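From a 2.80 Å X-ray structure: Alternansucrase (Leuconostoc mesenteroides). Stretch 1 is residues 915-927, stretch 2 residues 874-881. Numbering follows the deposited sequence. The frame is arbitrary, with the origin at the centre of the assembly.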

ATOM      1  N   GLY A 915      20.165  23.603  14.392  1.00 53.68           N
ATOM      2  CA  GLY A 915      20.915  22.385  14.675  1.00 55.15           C
ATOM      3  C   GLY A 915      19.995  21.217  14.945  1.00 56.09           C
ATOM      4  O   GLY A 915      18.833  21.409  15.292  1.00 56.63           O
ATOM      5  N   ASN A 916      20.529  20.005  14.794  1.00 59.73           N
ATOM      6  CA  ASN A 916      19.773  18.750  14.978  1.00 59.87           C
ATOM      7  C   ASN A 916      20.310  17.913  16.118  1.00 61.68           C
ATOM      8  O   ASN A 916      20.085  16.710  16.157  1.00 59.98           O
ATOM      9  CB  ASN A 916      19.810  17.926  13.684  1.00 59.78           C
ATOM     10  CG  ASN A 916      21.225  17.591  13.237  1.00 60.43           C
ATOM     11  OD1 ASN A 916      22.167  17.604  14.023  1.00 62.47           O
ATOM     12  ND2 ASN A 916      21.371  17.286  11.958  1.00 60.93           N
ATOM     13  N   ASN A 917      21.012  18.557  17.046  1.00 67.44           N
ATOM     14  CA  ASN A 917      21.675  17.871  18.137  1.00 69.41           C
ATOM     15  C   ASN A 917      21.241  18.463  19.483  1.00 73.01           C
ATOM     16  O   ASN A 917      21.743  19.516  19.894  1.00 75.79           O
ATOM     17  CB  ASN A 917      23.183  17.986  17.947  1.00 68.25           C
ATOM     18  CG  ASN A 917      23.960  17.252  19.010  1.00 68.89           C
ATOM     19  OD1 ASN A 917      23.388  16.663  19.941  1.00 69.03           O
ATOM     20  ND2 ASN A 917      25.277  17.282  18.882  1.00 70.88           N
ATOM     21  N   PRO A 918      20.300  17.787  20.175  1.00 73.57           N
ATOM     22  CA  PRO A 918      19.793  18.306  21.442  1.00 74.10           C
ATOM     23  C   PRO A 918      20.806  18.205  22.583  1.00 77.07           C
ATOM     24  O   PRO A 918      20.631  18.852  23.626  1.00 76.02           O
ATOM     25  CB  PRO A 918      18.592  17.411  21.716  1.00 73.46           C
ATOM     26  CG  PRO A 918      18.947  16.122  21.083  1.00 74.24           C
ATOM     27  CD  PRO A 918      19.677  16.495  19.830  1.00 74.13           C
ATOM     28  N   ASP A 919      21.843  17.391  22.383  1.00 78.61           N
ATOM     29  CA  ASP A 919      22.945  17.273  23.333  1.00 81.08           C
ATOM     30  C   ASP A 919      24.163  18.069  22.879  1.00 79.43           C
ATOM     31  O   ASP A 919      25.289  17.751  23.241  1.00 86.17           O
ATOM     32  CB  ASP A 919      23.306  15.792  23.513  1.00 81.19           C
ATOM     33  CG  ASP A 919      22.106  14.942  23.964  1.00 82.28           C
ATOM     34  OD1 ASP A 919      21.269  15.457  24.741  1.00 84.81           O
ATOM     35  OD2 ASP A 919      21.999  13.767  23.552  1.00 76.87           O
ATOM     36  N   LEU A 920      23.944  19.113  22.095  1.00 76.28           N
ATOM     37  CA  LEU A 920      25.044  19.936  21.607  1.00 75.29           C
ATOM     38  C   LEU A 920      25.538  20.863  22.712  1.00 74.73           C
ATOM     39  O   LEU A 920      24.757  21.614  23.302  1.00 71.80           O
ATOM     40  CB  LEU A 920      24.584  20.751  20.393  1.00 72.75           C
ATOM     41  CG  LEU A 920      25.548  21.501  19.466  1.00 72.09           C
ATOM     42  CD1 LEU A 920      25.121  22.951  19.325  1.00 71.34           C
ATOM     43  CD2 LEU A 920      27.012  21.372  19.831  1.00 73.28           C
ATOM     44  N   LYS A 921      26.839  20.802  22.982  1.00 78.80           N
ATOM     45  CA  LYS A 921      27.502  21.757  23.876  1.00 84.65           C
ATOM     46  C   LYS A 921      28.696  22.358  23.143  1.00 85.73           C
ATOM     47  O   LYS A 921      29.525  21.625  22.630  1.00 89.89           O
ATOM     48  CB  LYS A 921      27.986  21.058  25.153  1.00 86.53           C
ATOM     49  CG  LYS A 921      26.900  20.356  25.971  1.00 88.37           C
ATOM     50  CD  LYS A 921      25.970  21.329  26.687  1.00 89.42           C
ATOM     51  CE  LYS A 921      26.697  22.131  27.755  1.00 92.56           C
ATOM     52  NZ  LYS A 921      25.748  22.899  28.608  1.00 94.44           N
ATOM     53  N   LEU A 922      28.804  23.679  23.099  1.00 87.04           N
ATOM     54  CA  LEU A 922      29.966  24.305  22.450  1.00 89.64           C
ATOM     55  C   LEU A 922      31.215  24.242  23.313  1.00 93.59           C
ATOM     56  O   LEU A 922      31.131  24.270  24.542  1.00 93.60           O
ATOM     57  CB  LEU A 922      29.713  25.783  22.126  1.00 91.39           C
ATOM     58  CG  LEU A 922      29.152  26.066  20.732  1.00 88.18           C
ATOM     59  CD1 LEU A 922      27.689  25.666  20.609  1.00 85.08           C
ATOM     60  CD2 LEU A 922      29.329  27.538  20.437  1.00 88.84           C
ATOM     61  N   ASN A 923      32.373  24.205  22.654  1.00 94.65           N
ATOM     62  CA  ASN A 923      33.656  24.409  23.331  1.00 92.90           C
ATOM     63  C   ASN A 923      33.754  25.858  23.797  1.00 94.08           C
ATOM     64  O   ASN A 923      33.130  26.743  23.230  1.00 91.77           O
ATOM     65  CB  ASN A 923      34.842  24.062  22.412  1.00 90.32           C
ATOM     66  CG  ASN A 923      34.878  22.587  22.021  1.00 88.99           C
ATOM     67  OD1 ASN A 923      34.040  21.786  22.449  1.00 87.41           O
ATOM     68  ND2 ASN A 923      35.848  22.221  21.191  1.00 88.06           N
ATOM     69  N   ASN A 924      34.533  26.098  24.841  1.00 98.18           N
ATOM     70  CA  ASN A 924      34.650  27.443  25.398  1.00 98.66           C
ATOM     71  C   ASN A 924      35.228  28.450  24.392  1.00 98.90           C
ATOM     72  O   ASN A 924      34.799  29.605  24.341  1.00 94.96           O
ATOM     73  CB  ASN A 924      35.498  27.399  26.671  1.00 98.10           C
ATOM     74  CG  ASN A 924      34.840  26.592  27.771  1.00 96.66           C
ATOM     75  OD1 ASN A 924      33.741  26.915  28.214  1.00 93.67           O
ATOM     76  ND2 ASN A 924      35.499  25.528  28.208  1.00 97.78           N
ATOM     77  N   ASP A 925      36.187  27.999  23.586  1.00101.63           N
ATOM     78  CA  ASP A 925      36.813  28.845  22.550  1.00101.96           C
ATOM     79  C   ASP A 925      35.876  29.225  21.373  1.00 97.52           C
ATOM     80  O   ASP A 925      35.972  30.332  20.818  1.00 88.43           O
ATOM     81  CB  ASP A 925      38.063  28.145  21.993  1.00100.73           C
ATOM     82  N   LYS A 926      34.968  28.310  21.025  1.00 96.32           N
ATOM     83  CA  LYS A 926      34.187  28.367  19.774  1.00 93.02           C
ATOM     84  C   LYS A 926      33.282  29.583  19.605  1.00 89.93           C
ATOM     85  O   LYS A 926      32.588  29.993  20.536  1.00 90.57           O
ATOM     86  CB  LYS A 926      33.324  27.113  19.624  1.00 91.81           C
ATOM     87  CG  LYS A 926      32.707  26.957  18.237  1.00 92.34           C
ATOM     88  CD  LYS A 926      33.746  26.841  17.140  1.00 92.94           C
ATOM     89  CE  LYS A 926      33.140  26.412  15.808  1.00 90.14           C
ATOM     90  NZ  LYS A 926      34.220  26.303  14.788  1.00 91.48           N
ATOM     91  N   THR A 927      33.291  30.129  18.390  1.00 87.74           N
ATOM     92  CA  THR A 927      32.425  31.231  17.996  1.00 84.64           C
ATOM     93  C   THR A 927      31.625  30.841  16.766  1.00 84.48           C
ATOM     94  O   THR A 927      32.166  30.282  15.809  1.00 87.07           O
ATOM     95  CB  THR A 927      33.237  32.478  17.636  1.00 82.72           C
ATOM     96  OG1 THR A 927      33.967  32.238  16.432  1.00 79.18           O
ATOM     97  CG2 THR A 927      34.193  32.788  18.752  1.00 85.67           C
TER
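Stretch 2 (874-881) KDGETDLL

Stretch 2 runs antiparallel to stretch 1 as an irregular loop: by CA positions, Leu-880 pairs with Gly-915, Thr-878 with Leu-922 and Gly-876 with Lys-926. No hydrogen bond joins the two; they meet by packing of side chains and backbone.

At one end, Leu-880, with chi1 at -127° between wells, brings CD1 to 3.4 Å from CA of Gly-915. Glycine suits this place, because an ideal CB there would lie only 2.4 Å from that same methyl. Stretch 1 then makes a type I turn from Asn-917 to Leu-920, closed by Leu-920 N to Asn-917 O at 3.1 Å; Asn-917, chi1 t, also accepts a hydrogen bond at its OD1 from Asp-919 N, at 3.0 Å.

At the last residue of the turn, Leu-920, chi1 t, the CA-to-CB bond points toward stretch 2. Its CD1 meets CG2 of Thr-878 at 3.4 Å and CD1 of Leu-880 at 4.2 Å, a buried apolar cluster. Thr-878 (m) suits this spot: it offers a methyl to the leucine while its OG1 is hydrogen-bonded elsewhere in the structure.

At the other end, Lys-926 (t, p, t, t) packs its methylenes against Gly-876, CE 3.5 Å from O of Gly-876, while NZ is hydrogen-bonded elsewhere in the structure. The CA-to-CB bond of Asn-923 (m) points toward stretch 2, and its polar amide suits this partly exposed edge, ND2 lying 3.8 Å from O of Asp-875, a contact without a hydrogen bond.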

ATOM      1  N   LYS A 874      35.091  17.355  12.847  1.00 89.44           N
ATOM      2  CA  LYS A 874      36.354  17.626  13.547  1.00 93.00           C
ATOM      3  C   LYS A 874      36.077  18.222  14.929  1.00 94.08           C
ATOM      4  O   LYS A 874      34.948  18.554  15.261  1.00100.23           O
ATOM      5  CB  LYS A 874      37.227  18.580  12.728  1.00 95.17           C
ATOM      6  CG  LYS A 874      37.739  17.944  11.444  1.00 99.05           C
ATOM      7  CD  LYS A 874      37.960  18.953  10.330  1.00101.54           C
ATOM      8  CE  LYS A 874      37.812  18.298   8.965  1.00103.59           C
ATOM      9  NZ  LYS A 874      37.823  19.327   7.895  1.00106.55           N
ATOM     10  N   ASP A 875      37.122  18.383  15.724  1.00 97.20           N
ATOM     11  CA  ASP A 875      36.993  18.763  17.149  1.00 99.46           C
ATOM     12  C   ASP A 875      36.068  19.950  17.511  1.00 95.46           C
ATOM     13  O   ASP A 875      35.123  19.793  18.294  1.00 91.95           O
ATOM     14  CB  ASP A 875      38.392  18.981  17.745  1.00100.12           C
ATOM     15  CG  ASP A 875      38.346  19.415  19.191  1.00100.16           C
ATOM     16  OD1 ASP A 875      37.541  18.851  19.960  1.00 97.28           O
ATOM     17  OD2 ASP A 875      39.128  20.311  19.559  1.00100.88           O
ATOM     18  N   GLY A 876      36.348  21.127  16.962  1.00 91.94           N
ATOM     19  CA  GLY A 876      35.545  22.331  17.232  1.00 89.48           C
ATOM     20  C   GLY A 876      34.162  22.363  16.584  1.00 88.58           C
ATOM     21  O   GLY A 876      33.275  23.107  17.024  1.00 83.03           O
ATOM     22  N   GLU A 877      33.975  21.521  15.563  1.00 87.00           N
ATOM     23  CA  GLU A 877      32.829  21.615  14.676  1.00 83.36           C
ATOM     24  C   GLU A 877      31.504  21.201  15.317  1.00 84.72           C
ATOM     25  O   GLU A 877      31.380  20.163  15.950  1.00 86.77           O
ATOM     26  CB  GLU A 877      33.053  20.844  13.357  1.00 82.17           C
ATOM     27  CG  GLU A 877      34.162  21.414  12.467  1.00 82.35           C
ATOM     28  CD  GLU A 877      34.365  20.634  11.171  1.00 81.61           C
ATOM     29  OE1 GLU A 877      34.182  19.398  11.175  1.00 88.00           O
ATOM     30  OE2 GLU A 877      34.755  21.232  10.150  1.00 73.76           O
ATOM     31  N   THR A 878      30.498  22.039  15.094  1.00 85.50           N
ATOM     32  CA  THR A 878      29.187  21.925  15.720  1.00 78.79           C
ATOM     33  C   THR A 878      28.103  21.385  14.785  1.00 71.83           C
ATOM     34  O   THR A 878      27.086  20.870  15.248  1.00 66.76           O
ATOM     35  CB  THR A 878      28.777  23.324  16.184  1.00 77.21           C
ATOM     36  OG1 THR A 878      29.737  23.812  17.122  1.00 83.40           O
ATOM     37  CG2 THR A 878      27.458  23.302  16.843  1.00 78.61           C
ATOM     38  N   ASP A 879      28.344  21.501  13.480  1.00 68.62           N
ATOM     39  CA  ASP A 879      27.349  21.196  12.440  1.00 67.34           C
ATOM     40  C   ASP A 879      26.068  22.040  12.563  1.00 66.72           C
ATOM     41  O   ASP A 879      24.951  21.534  12.418  1.00 60.80           O
ATOM     42  CB  ASP A 879      27.040  19.696  12.426  1.00 67.71           C
ATOM     43  CG  ASP A 879      26.223  19.270  11.216  1.00 63.10           C
ATOM     44  OD1 ASP A 879      26.648  19.595  10.098  1.00 61.53           O
ATOM     45  OD2 ASP A 879      25.196  18.594  11.392  1.00 59.45           O
ATOM     46  N   LEU A 880      26.256  23.330  12.846  1.00 66.54           N
ATOM     47  CA  LEU A 880      25.171  24.282  12.969  1.00 66.82           C
ATOM     48  C   LEU A 880      25.026  24.996  11.620  1.00 67.38           C
ATOM     49  O   LEU A 880      26.006  25.481  11.063  1.00 70.24           O
ATOM     50  CB  LEU A 880      25.450  25.282  14.118  1.00 67.67           C
ATOM     51  CG  LEU A 880      24.372  25.467  15.214  1.00 67.68           C
ATOM     52  CD1 LEU A 880      23.663  24.207  15.639  1.00 70.49           C
ATOM     53  CD2 LEU A 880      24.958  26.117  16.459  1.00 63.61           C
ATOM     54  N   LEU A 881      23.807  25.028  11.078  1.00 65.26           N
ATOM     55  CA  LEU A 881      23.561  25.628   9.758  1.00 64.53           C
ATOM     56  C   LEU A 881      23.221  27.110   9.883  1.00 62.61           C
ATOM     57  O   LEU A 881      22.422  27.488  10.721  1.00 59.18           O
ATOM     58  CB  LEU A 881      22.433  24.885   9.031  1.00 65.81           C
ATOM     59  CG  LEU A 881      21.980  25.424   7.664  1.00 65.92           C
ATOM     60  CD1 LEU A 881      21.778  24.301   6.662  1.00 68.14           C
ATOM     61  CD2 LEU A 881      20.695  26.212   7.786  1.00 65.43           C
TER